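Local atomic coordinates of acetyltransferase (Agrobacterium tumefaciens, PDB entry 2DXQ), a protein that probably transfers an acetyl group from acetyl-coenzyme A to an acceptor not yet identified, as a member of the GNAT acetyltransferase family. Residues A[31-35]-A[36-40]; A[101-104]-A[105-109]. All blocks are in the same frame, centred on the assembly; numbering follows the deposited sequence.

Contact 1 (A[31-35]-A[36-40]); sequences PELTT and QEAGA
E37 lays its side chain back across T34, and the two residues exchange bonds between side chain and backbone. T34 OG1 accepts from the backbone N of E37 at 3.0 Å, and the bond is nearly straight, 167° at the hydrogen. In return, the backbone N of T34 donates to E37 OE1, also at 3.0 Å. That donor comes to the anti side of the carboxylate oxygen, 28° out of the carboxylate plane. The threonine torsion makes the first bond possible: chi1 of 65° sets OG1 between its own backbone N and carbonyl carbon, facing the first turn of the helix. The glutamate chain runs extended beyond CG, and its CG passes 3.3 Å from T34 OG1. This reciprocal pair is a capping box, with T34 as N-cap of helix 35-47. It gives partners to two N-H groups at the helix start, and the carboxylate probably also interacts favourably with the helix dipole. The first turn is closed by A38 N, which donates to T34 O at 3.0 Å and more weakly to T35 O. A38 CB lies 3.4 Å from T34 O. On the loop side, L33 flanks the box: its CA is 3.4 Å from E37 OE1, and its CD1 makes a loose apolar contact with A38 CB at 4.4 Å. L33 and A38 both pack on L74 of the second subunit, while A38 also touches L20 and T35 touches L16 and P17, all on helix 16-26.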
loop_
_atom_site.group_PDB
_atom_site.type_symbol
_atom_site.label_atom_id
_atom_site.label_comp_id
_atom_site.label_asym_id
_atom_site.label_seq_id
_atom_site.Cartn_x
_atom_site.Cartn_y
_atom_site.Cartn_z
ATOM N N PRO A 31 -5.880 -7.288 20.646
ATOM C CA PRO A 31 -5.352 -7.095 21.993
ATOM C C PRO A 31 -5.063 -5.620 22.235
ATOM O O PRO A 31 -4.743 -4.887 21.289
ATOM C CB PRO A 31 -4.041 -7.886 21.981
ATOM C CG PRO A 31 -3.650 -7.994 20.565
ATOM C CD PRO A 31 -4.965 -8.088 19.813
ATOM N N GLU A 32 -5.193 -5.189 23.480
ATOM C CA GLU A 32 -4.998 -3.774 23.798
ATOM C C GLU A 32 -3.532 -3.556 24.128
ATOM O O GLU A 32 -3.103 -3.746 25.262
ATOM C CB GLU A 32 -5.944 -3.333 24.924
ATOM C CG GLU A 32 -7.410 -3.600 24.567
ATOM C CD GLU A 32 -8.407 -3.095 25.604
ATOM O OE1 GLU A 32 -8.009 -2.740 26.735
ATOM O OE2 GLU A 32 -9.611 -3.051 25.267
ATOM N N LEU A 33 -2.759 -3.208 23.097
ATOM C CA LEU A 33 -1.334 -2.920 23.242
ATOM C C LEU A 33 -1.140 -1.716 24.141
ATOM O O LEU A 33 -1.868 -0.731 24.028
ATOM C CB LEU A 33 -0.710 -2.588 21.881
ATOM C CG LEU A 33 -0.657 -3.684 20.830
ATOM C CD1 LEU A 33 0.005 -3.118 19.587
ATOM C CD2 LEU A 33 0.110 -4.896 21.334
ATOM N N THR A 34 -0.166 -1.796 25.042
ATOM C CA THR A 34 0.181 -0.631 25.848
ATOM C C THR A 34 1.076 0.298 25.030
ATOM O O THR A 34 1.638 -0.096 24.006
ATOM C CB THR A 34 0.921 -1.053 27.120
ATOM O OG1 THR A 34 2.181 -1.637 26.748
ATOM C CG2 THR A 34 0.087 -2.074 27.881
ATOM N N THR A 35 1.198 1.541 25.480
ATOM C CA THR A 35 2.100 2.491 24.869
ATOM C C THR A 35 3.527 1.910 24.834
ATOM O O THR A 35 4.264 2.074 23.851
ATOM C CB THR A 35 2.019 3.841 25.624
ATOM O OG1 THR A 35 0.668 4.322 25.545
ATOM C CG2 THR A 35 2.919 4.857 25.011
ATOM N N GLN A 36 3.900 1.189 25.892
ATOM C CA GLN A 36 5.232 0.580 25.949
ATOM C C GLN A 36 5.413 -0.506 24.884
ATOM O O GLN A 36 6.428 -0.512 24.182
ATOM C CB GLN A 36 5.523 0.010 27.348
ATOM C CG GLN A 36 5.761 1.087 28.407
ATOM C CD GLN A 36 4.487 1.825 28.783
ATOM O OE1 GLN A 36 3.405 1.244 28.774
ATOM N NE2 GLN A 36 4.615 3.121 29.114
ATOM N N GLU A 37 4.434 -1.401 24.776
ATOM C CA GLU A 37 4.454 -2.492 23.775
ATOM C C GLU A 37 4.483 -1.954 22.352
ATOM O O GLU A 37 5.074 -2.568 21.452
ATOM C CB GLU A 37 3.230 -3.396 23.937
ATOM C CG GLU A 37 3.322 -4.334 25.150
ATOM C CD GLU A 37 2.029 -5.051 25.458
ATOM O OE1 GLU A 37 0.936 -4.537 25.104
ATOM O OE2 GLU A 37 2.095 -6.129 26.100
ATOM N N ALA A 38 3.839 -0.802 22.151
ATOM C CA ALA A 38 3.682 -0.241 20.820
ATOM C C ALA A 38 4.792 0.721 20.423
ATOM O O ALA A 38 4.860 1.136 19.274
ATOM C CB ALA A 38 2.278 0.436 20.687
ATOM N N GLY A 39 5.681 1.054 21.360
ATOM C CA GLY A 39 6.655 2.135 21.162
ATOM C C GLY A 39 7.644 1.922 20.026
ATOM O O GLY A 39 7.923 2.846 19.250
ATOM N N ALA A 40 8.172 0.701 19.933
ATOM C CA ALA A 40 9.182 0.366 18.933
ATOM C C ALA A 40 8.615 0.473 17.507
ATOM O O ALA A 40 9.230 1.093 16.636
ATOM C CB ALA A 40 9.725 -1.031 19.202
#

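Contact 2 (A[101-104]-A[105-109]). With PO4 (phosphate ion), chain F.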
loop_
_atom_site.group_PDB
_atom_site.type_symbol
_atom_site.label_atom_id
_atom_site.label_comp_id
_atom_site.label_asym_id
_atom_site.label_seq_id
_atom_site.Cartn_x
_atom_site.Cartn_y
_atom_site.Cartn_z
ATOM N N THR A 101 -12.429 14.637 6.885
ATOM C CA THR A 101 -11.343 15.622 6.960
ATOM C C THR A 101 -9.987 14.933 6.837
ATOM O O THR A 101 -9.129 15.342 6.046
ATOM C CB THR A 101 -11.379 16.435 8.261
ATOM O OG1 THR A 101 -12.648 17.103 8.370
ATOM C CG2 THR A 101 -10.247 17.480 8.268
ATOM N N VAL A 102 -9.800 13.875 7.619
ATOM C CA VAL A 102 -8.496 13.224 7.652
ATOM C C VAL A 102 -8.167 12.440 6.353
ATOM O O VAL A 102 -7.029 12.454 5.864
ATOM C CB VAL A 102 -8.325 12.419 8.960
ATOM C CG1 VAL A 102 -9.151 11.137 8.963
ATOM C CG2 VAL A 102 -6.876 12.134 9.222
ATOM N N VAL A 103 -9.175 11.801 5.778
ATOM C CA VAL A 103 -8.957 11.042 4.528
ATOM C C VAL A 103 -8.693 12.014 3.390
ATOM O O VAL A 103 -7.746 11.831 2.603
ATOM C CB VAL A 103 -10.139 10.106 4.200
ATOM C CG1 VAL A 103 -9.963 9.461 2.819
ATOM C CG2 VAL A 103 -10.295 9.021 5.310
ATOM N N ARG A 104 -9.513 13.059 3.299
ATOM C CA ARG A 104 -9.334 14.054 2.234
ATOM C C ARG A 104 -7.956 14.757 2.358
ATOM O O ARG A 104 -7.279 14.988 1.344
ATOM C CB ARG A 104 -10.520 15.035 2.180
ATOM C CG ARG A 104 -11.776 14.399 1.592
ATOM C CD ARG A 104 -12.932 15.372 1.471
ATOM N NE ARG A 104 -12.690 16.301 0.368
ATOM C CZ ARG A 104 -13.178 16.179 -0.864
ATOM N NH1 ARG A 104 -13.991 15.176 -1.190
ATOM N NH2 ARG A 104 -12.868 17.098 -1.772
ATOM N N HIS A 105 -7.514 15.015 3.587
ATOM C CA HIS A 105 -6.194 15.611 3.814
ATOM C C HIS A 105 -5.080 14.691 3.327
ATOM O O HIS A 105 -4.136 15.129 2.665
ATOM C CB HIS A 105 -5.968 15.975 5.279
ATOM C CG HIS A 105 -4.679 16.696 5.523
ATOM N ND1 HIS A 105 -4.501 18.030 5.222
ATOM C CD2 HIS A 105 -3.507 16.268 6.051
ATOM C CE1 HIS A 105 -3.271 18.392 5.551
ATOM N NE2 HIS A 105 -2.645 17.341 6.058
ATOM N N ALA A 106 -5.212 13.407 3.627
ATOM C CA ALA A 106 -4.244 12.420 3.172
ATOM C C ALA A 106 -4.192 12.343 1.632
ATOM O O ALA A 106 -3.102 12.315 1.040
ATOM C CB ALA A 106 -4.559 11.046 3.822
ATOM N N ILE A 107 -5.357 12.374 0.982
ATOM C CA ILE A 107 -5.429 12.418 -0.491
ATOM C C ILE A 107 -4.698 13.655 -1.004
ATOM O O ILE A 107 -3.848 13.577 -1.895
ATOM C CB ILE A 107 -6.876 12.413 -0.978
ATOM C CG1 ILE A 107 -7.481 11.026 -0.720
ATOM C CG2 ILE A 107 -6.954 12.739 -2.490
ATOM C CD1 ILE A 107 -9.007 10.975 -0.831
ATOM N N GLU A 108 -5.017 14.797 -0.403
ATOM C CA GLU A 108 -4.444 16.054 -0.876
ATOM C C GLU A 108 -2.940 16.075 -0.688
ATOM O O GLU A 108 -2.203 16.561 -1.561
ATOM C CB GLU A 108 -5.151 17.229 -0.196
ATOM C CG GLU A 108 -6.558 17.385 -0.740
ATOM C CD GLU A 108 -7.429 18.349 0.046
ATOM O OE1 GLU A 108 -6.927 19.023 0.978
ATOM O OE2 GLU A 108 -8.635 18.423 -0.282
ATOM N N THR A 109 -2.485 15.490 0.415
ATOM C CA THR A 109 -1.050 15.403 0.715
ATOM C C THR A 109 -0.315 14.535 -0.300
ATOM O O THR A 109 0.779 14.897 -0.776
ATOM C CB THR A 109 -0.814 14.939 2.157
ATOM O OG1 THR A 109 -1.411 15.889 3.051
ATOM C CG2 THR A 109 0.696 14.792 2.481
HETATM P P PO4 F . -14.982 18.854 11.425
HETATM O O1 PO4 F . -13.589 18.412 11.005
HETATM O O2 PO4 F . -15.071 20.371 11.454
HETATM O O3 PO4 F . -15.997 18.282 10.470
HETATM O O4 PO4 F . -15.323 18.352 12.805
HETATM O O HOH W 1 -11.418 18.352 1.169
HETATM O O HOH W 2 -9.134 15.554 -1.249
#
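H105 N donates to T101 O, A106 N to V102 O, I107 N to V103 O and E108 N to R104 O, all between residues four apart, so 101-104 and 105-109 are successive turns of one helix. The I107 bond, 2.9 Å from N to V103 O, is the straightest at 164°.

Apolar contact follows the same spacing. I107 CD1 meets V103 CG1 at 4.1 Å, the two side chains crossing at a slant. With chi1 of 173°, V103 CG1 is the branch that meets I107; I107 CG1 lies 3.4 Å from V103 O. V103 also packs on V87 and F138, and A106 and I107 reach I84. I107 touches I147 of the second subunit as well.

Between R104 and E108 the polar contact runs through water. R104 NE and E108 OE2 stand 4.6 Å apart, so the opposite charges do not touch. Water 1 donates to E108 OE2 and lies at the guanidinium edge, though its 2.5 Å approach to R104 NE is so short that this half of the bridge is doubtful. Water 2 donates to the same OE2 at 3.1 Å and to R104 O, which thus has the N-H of E108 and a water as donors. H105 O likewise takes two donors, T109 N and T109 OG1. The hydroxyl oxygen also sits 3.5 Å above one face of the H105 ring, toward its rim, and that ring meets F54 edge-to-face. T101 OG1 is hydrogen-bonded to G97 O and also lies 3.1 Å from O1 of a phosphate ion, likely a crystallisation additive.

The arrangement is that of an amphipathic helix in a beta-alpha-beta unit: helix 98-112 connects parallel strands 81-88 and 117-122 of the GNAT fold and packs on the sheet.

How the contacts relate
The centre of contact 1 is about 19 Å from the chain centre, at the surface; that of contact 2 is about 9 Å from it and partly buried. They lie on opposite sides of that centre, with nearest atoms about 19 Å apart. No helix is common to both: contact 1 starts helix 35-47, and contact 2 lies within helix 98-112. The chemistry follows position. At the helix start the first N-H groups lack backbone partners one turn back, and side chains supply some. In mid-helix the backbone pairs mainly with itself, and side chains pack on the sheet, meet water or return to a carbonyl. Both sites reach the second subunit through apolar side chains.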